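Local coordinates for orotidine 5'-phosphate decarboxylase (Pyrococcus horikoshii, PDB 2CZF), which probably catalyses the decarboxylation of orotidine 5'-monophosphate to uridine 5'-monophosphate, the last step of de novo UMP synthesis, at residues I25-V30 against G51-A56. Numbering follows the deposited sequence.
Sequences ISMIKV and GVEIIA
Ser26 O accepts hydrogen bonds from two waters, each of which also bonds Glu53. One water donates to Ser26 O at 2.8 Å and accepts from Glu53 N; the second donates both to Ser26 O and to the carboxylate oxygen Glu53 OE2, which is also hydrogen-bonded to Tyr81 OH. Ser26 O and Glu53 N are themselves 3.9 Å apart, so water mediates the link here between the neighbouring parallel strands 27-31 and 53-60 of the TIM barrel. Beyond this point the backbones bond directly. Ile28 N donates to Glu53 O at 2.8 Å, bent to 148° at the hydrogen, and the bond from Ile55 N to Ile28 O is straighter, 167° at the hydrogen. Val30 N then approaches Ile55 O at 2.9 Å, nearly along the C=O axis. CA-H groups of Met27, Ile54 and Lys29 also lie against these three acceptors.

Side chains alternate between the two faces of the sheet. Met27, Lys29, Glu53 and Ile55 share one face: Met27 runs alongside Glu53, and its bent chain brings CE to 4.1 Å from Ile55 CD1. Lys29, a substrate-binding residue, passes slantwise over Ile55, its CG meeting Ile55 CG2, then bends at chi3 and chi4; its NZ reaches the active site, forming a salt bridge with Asp57 and a hydrogen bond with O3' of the bound xanthosine-5'-monophosphate. On the other face, helix 41-47 packs against Val30 and Ile54. With CG1 anti to the backbone N (chi1 174°), Ile54 extends CD1 to touch both methyls of Val30. The Val52 side chain crosses that of Ile28 at about a right angle, with its CB 3.8 Å from Ile28 CD1, while its CG1 wedges against Ser26 O and Met27 CA, each 3.3 Å away.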
loop_
_atom_site.group_PDB
_atom_site.type_symbol
_atom_site.label_atom_id
_atom_site.label_comp_id
_atom_site.label_asym_id
_atom_site.label_seq_id
_atom_site.Cartn_x
_atom_site.Cartn_y
_atom_site.Cartn_z
ATOM N N ILE A 25 0.343 10.011 -25.103
ATOM C CA ILE A 25 0.648 9.950 -23.675
ATOM C C ILE A 25 2.130 9.752 -23.411
ATOM O O ILE A 25 2.857 9.248 -24.264
ATOM C CB ILE A 25 -0.194 8.845 -22.959
ATOM C CG1 ILE A 25 0.178 7.443 -23.454
ATOM C CG2 ILE A 25 -1.662 9.095 -23.228
ATOM C CD1 ILE A 25 -0.585 6.318 -22.733
ATOM N N SER A 26 2.577 10.171 -22.233
ATOM C CA SER A 26 3.982 10.083 -21.844
ATOM C C SER A 26 4.260 8.900 -20.916
ATOM O O SER A 26 5.368 8.362 -20.897
ATOM C CB SER A 26 4.415 11.381 -21.167
ATOM O OG SER A 26 4.037 12.511 -21.945
ATOM N N MET A 27 3.258 8.522 -20.127
ATOM C CA MET A 27 3.384 7.389 -19.217
ATOM C C MET A 27 2.038 6.736 -19.055
ATOM O O MET A 27 1.012 7.317 -19.389
ATOM C CB MET A 27 3.878 7.822 -17.835
ATOM C CG MET A 27 5.282 8.367 -17.822
ATOM S SD MET A 27 5.390 10.007 -17.100
ATOM C CE MET A 27 6.596 9.749 -15.832
ATOM N N ILE A 28 2.061 5.522 -18.524
ATOM C CA ILE A 28 0.855 4.757 -18.252
ATOM C C ILE A 28 0.909 4.463 -16.762
ATOM O O ILE A 28 1.919 3.949 -16.280
ATOM C CB ILE A 28 0.864 3.396 -18.983
ATOM C CG1 ILE A 28 0.872 3.606 -20.502
ATOM C CG2 ILE A 28 -0.347 2.574 -18.543
ATOM C CD1 ILE A 28 1.087 2.320 -21.295
ATOM N N LYS A 29 -0.158 4.782 -16.036
ATOM C CA LYS A 29 -0.180 4.520 -14.592
ATOM C C LYS A 29 -1.066 3.314 -14.278
ATOM O O LYS A 29 -2.227 3.282 -14.681
ATOM C CB LYS A 29 -0.715 5.734 -13.815
ATOM C CG LYS A 29 -0.795 5.508 -12.294
ATOM C CD LYS A 29 -1.294 6.729 -11.520
ATOM C CE LYS A 29 -2.810 6.847 -11.519
ATOM N NZ LYS A 29 -3.411 5.669 -10.843
ATOM N N VAL A 30 -0.518 2.317 -13.582
ATOM C CA VAL A 30 -1.316 1.151 -13.200
ATOM C C VAL A 30 -1.400 1.083 -11.669
ATOM O O VAL A 30 -0.491 1.539 -10.963
ATOM C CB VAL A 30 -0.720 -0.182 -13.736
ATOM C CG1 VAL A 30 -0.466 -0.073 -15.230
ATOM C CG2 VAL A 30 0.557 -0.530 -13.002
ATOM N N GLY A 51 4.992 0.954 -25.769
ATOM C CA GLY A 51 6.257 1.662 -25.792
ATOM C C GLY A 51 6.268 2.886 -24.882
ATOM O O GLY A 51 7.077 3.794 -25.069
ATOM N N VAL A 52 5.383 2.908 -23.889
ATOM C CA VAL A 52 5.274 4.038 -22.961
ATOM C C VAL A 52 5.749 3.704 -21.542
ATOM O O VAL A 52 5.472 2.617 -21.034
ATOM C CB VAL A 52 3.806 4.519 -22.874
ATOM C CG1 VAL A 52 3.734 5.831 -22.134
ATOM C CG2 VAL A 52 3.214 4.653 -24.274
ATOM N N GLU A 53 6.456 4.636 -20.900
ATOM C CA GLU A 53 6.934 4.408 -19.533
ATOM C C GLU A 53 5.756 4.079 -18.627
ATOM O O GLU A 53 4.612 4.425 -18.930
ATOM C CB GLU A 53 7.698 5.632 -19.000
ATOM C CG GLU A 53 9.143 5.689 -19.494
ATOM C CD GLU A 53 9.938 6.838 -18.913
ATOM O OE1 GLU A 53 11.192 6.768 -18.953
ATOM O OE2 GLU A 53 9.324 7.811 -18.423
ATOM N N ILE A 54 6.026 3.398 -17.520
ATOM C CA ILE A 54 4.944 3.026 -16.616
ATOM C C ILE A 54 5.173 3.438 -15.165
ATOM O O ILE A 54 6.286 3.318 -14.629
ATOM C CB ILE A 54 4.673 1.503 -16.693
ATOM C CG1 ILE A 54 3.644 1.093 -15.632
ATOM C CG2 ILE A 54 5.964 0.744 -16.503
ATOM C CD1 ILE A 54 3.174 -0.356 -15.742
ATOM N N ILE A 55 4.102 3.949 -14.561
ATOM C CA ILE A 55 4.090 4.383 -13.167
ATOM C C ILE A 55 3.257 3.357 -12.417
ATOM O O ILE A 55 2.091 3.130 -12.768
ATOM C CB ILE A 55 3.380 5.751 -12.981
ATOM C CG1 ILE A 55 4.180 6.871 -13.648
ATOM C CG2 ILE A 55 3.209 6.054 -11.492
ATOM C CD1 ILE A 55 3.485 8.234 -13.569
ATOM N N ALA A 56 3.839 2.737 -11.395
ATOM C CA ALA A 56 3.093 1.766 -10.595
ATOM C C ALA A 56 2.542 2.530 -9.387
ATOM O O ALA A 56 3.276 2.855 -8.453
ATOM C CB ALA A 56 4.011 0.627 -10.135
HETATM O O HOH W 1 7.181 6.925 -22.430
HETATM O O HOH W 2 7.800 9.482 -19.918
#